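Local coordinates for protein neutral ceramidase (Pseudomonas aeruginosa, PDB 2ZWS) that hydrolyses the N-acyl linkage of ceramides to give sphingosine and free fatty acid, and also runs the reverse synthesis, with one zinc ion per subunit, at residues A42-V46 with S133-Q138. Numbering follows the deposited sequence.
Sequences ARAFV and SIERAQ
This is a helix-on-sheet contact in the N-terminal ceramidase domain: A42, A44 and V46, on one face of strand 41-49, pack against S133, I134 and A137 in the last turns of helix 120-138. The strand sits inside the large mixed sheet, between strands 5-13 and 55-61; the axes of 42-46 and 133-138 run at 39° and come within 7.3 Å. The small residues A42, A44, S133 and A137 probably allow so close an approach. S133 lies across the gap between the first two alanines: its OG is 3.6 Å from A42 CB and equally far from A44 CB, while its CB rests 3.4 Å from A42 O. With chi1 at 74°, OG stands between the backbone N and the carbonyl carbon, where it hydrogen-bonds to I130 O, one turn back along the helix. The A44 methyl is pressed against the helix backbone, 3.5 Å from S133 O, a carbonyl that already accepts the A137 N-H. I134 CG1 flanks the same methyl more loosely. A turn further on, A137 CB touches both A44 and V46, lying against A44 O and, at 3.7 Å, against V46 CG2. V46 has CG1 anti to its backbone N (chi1 176°), which leaves CG2 as the branch that reaches A137. R43 and F45 point to the opposite face of the sheet, where R43 forms salt bridges with D62 and E228 and the F45 ring meets that of F187. No hydrogen bond joins strand to helix; the strand backbone bonds to its two neighbours, the helix keeps its own bonds, and the one hydroxyl at this buried interface is turned back to its own helix. The contact therefore rests on van der Waals fit, small alkyl groups lying against each other and against carbonyl oxygens.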
loop_
_atom_site.group_PDB
_atom_site.type_symbol
_atom_site.label_atom_id
_atom_site.label_comp_id
_atom_site.label_asym_id
_atom_site.label_seq_id
_atom_site.Cartn_x
_atom_site.Cartn_y
_atom_site.Cartn_z
ATOM N N ALA A 42 3.429 -4.144 6.799
ATOM C CA ALA A 42 3.078 -2.912 7.484
ATOM C C ALA A 42 4.330 -2.445 8.227
ATOM O O ALA A 42 4.964 -3.225 8.938
ATOM C CB ALA A 42 1.965 -3.156 8.489
ATOM N N ARG A 43 4.663 -1.178 8.050
ATOM C CA ARG A 43 5.856 -0.582 8.686
ATOM C C ARG A 43 5.347 0.541 9.569
ATOM O O ARG A 43 4.753 1.512 9.072
ATOM C CB ARG A 43 6.796 -0.040 7.595
ATOM C CG ARG A 43 7.555 -1.141 6.844
ATOM C CD ARG A 43 8.384 -0.597 5.670
ATOM N NE ARG A 43 9.201 -1.636 5.037
ATOM C CZ ARG A 43 8.779 -2.412 4.038
ATOM N NH1 ARG A 43 7.552 -2.244 3.555
ATOM N NH2 ARG A 43 9.578 -3.352 3.509
ATOM N N ALA A 44 5.540 0.395 10.870
ATOM C CA ALA A 44 4.977 1.307 11.872
ATOM C C ALA A 44 6.046 2.157 12.502
ATOM O O ALA A 44 7.144 1.649 12.843
ATOM C CB ALA A 44 4.263 0.522 12.966
ATOM N N PHE A 45 5.699 3.428 12.718
ATOM C CA PHE A 45 6.643 4.406 13.274
ATOM C C PHE A 45 5.912 5.074 14.414
ATOM O O PHE A 45 4.993 5.866 14.199
ATOM C CB PHE A 45 7.023 5.454 12.220
ATOM C CG PHE A 45 7.701 4.865 11.021
ATOM C CD1 PHE A 45 6.958 4.176 10.050
ATOM C CD2 PHE A 45 9.093 4.945 10.879
ATOM C CE1 PHE A 45 7.588 3.620 8.936
ATOM C CE2 PHE A 45 9.733 4.382 9.753
ATOM C CZ PHE A 45 8.978 3.732 8.789
ATOM N N VAL A 46 6.306 4.705 15.625
ATOM C CA VAL A 46 5.742 5.326 16.823
ATOM C C VAL A 46 6.649 6.468 17.217
ATOM O O VAL A 46 7.866 6.263 17.288
ATOM C CB VAL A 46 5.683 4.295 18.012
ATOM C CG1 VAL A 46 5.191 4.978 19.261
ATOM C CG2 VAL A 46 4.748 3.160 17.662
ATOM N N SER A 133 2.447 -4.820 13.680
ATOM C CA SER A 133 3.553 -3.865 13.379
ATOM C C SER A 133 3.646 -2.780 14.468
ATOM O O SER A 133 4.753 -2.368 14.868
ATOM C CB SER A 133 3.416 -3.266 11.968
ATOM O OG SER A 133 2.384 -2.316 11.916
ATOM N N ILE A 134 2.489 -2.349 14.981
ATOM C CA ILE A 134 2.440 -1.325 16.027
ATOM C C ILE A 134 2.927 -1.898 17.335
ATOM O O ILE A 134 3.698 -1.251 18.038
ATOM C CB ILE A 134 1.010 -0.744 16.150
ATOM C CG1 ILE A 134 0.603 0.019 14.868
ATOM C CG2 ILE A 134 0.868 0.245 17.335
ATOM C CD1 ILE A 134 -0.938 0.339 14.749
ATOM N N GLU A 135 2.522 -3.127 17.633
ATOM C CA GLU A 135 2.996 -3.825 18.831
ATOM C C GLU A 135 4.513 -3.952 18.821
ATOM O O GLU A 135 5.183 -3.741 19.858
ATOM C CB GLU A 135 2.349 -5.197 18.890
ATOM C CG GLU A 135 0.886 -5.109 19.189
ATOM C CD GLU A 135 0.235 -6.484 19.258
ATOM O OE1 GLU A 135 0.694 -7.418 18.563
ATOM O OE2 GLU A 135 -0.750 -6.617 19.999
ATOM N N ARG A 136 5.067 -4.302 17.658
ATOM C CA ARG A 136 6.507 -4.431 17.533
ATOM C C ARG A 136 7.197 -3.088 17.685
ATOM O O ARG A 136 8.209 -2.990 18.370
ATOM C CB ARG A 136 6.912 -5.103 16.225
ATOM C CG ARG A 136 6.453 -6.535 16.190
ATOM C CD ARG A 136 6.661 -7.185 14.837
ATOM N NE ARG A 136 6.545 -8.644 14.957
ATOM C CZ ARG A 136 6.674 -9.493 13.937
ATOM N NH1 ARG A 136 6.891 -9.040 12.707
ATOM N NH2 ARG A 136 6.567 -10.806 14.147
ATOM N N ALA A 137 6.649 -2.057 17.052
ATOM C CA ALA A 137 7.207 -0.725 17.154
ATOM C C ALA A 137 7.210 -0.201 18.581
ATOM O O ALA A 137 8.224 0.311 19.041
ATOM C CB ALA A 137 6.498 0.245 16.212
ATOM N N GLN A 138 6.085 -0.320 19.279
ATOM C CA GLN A 138 6.016 0.212 20.629
ATOM C C GLN A 138 6.897 -0.553 21.618
ATOM O O GLN A 138 7.282 0.020 22.638
ATOM C CB GLN A 138 4.583 0.274 21.111
ATOM C CG GLN A 138 3.993 -1.090 21.406
ATOM C CD GLN A 138 2.523 -1.042 21.750
ATOM O OE1 GLN A 138 1.952 -2.039 22.205
ATOM N NE2 GLN A 138 1.901 0.112 21.543
#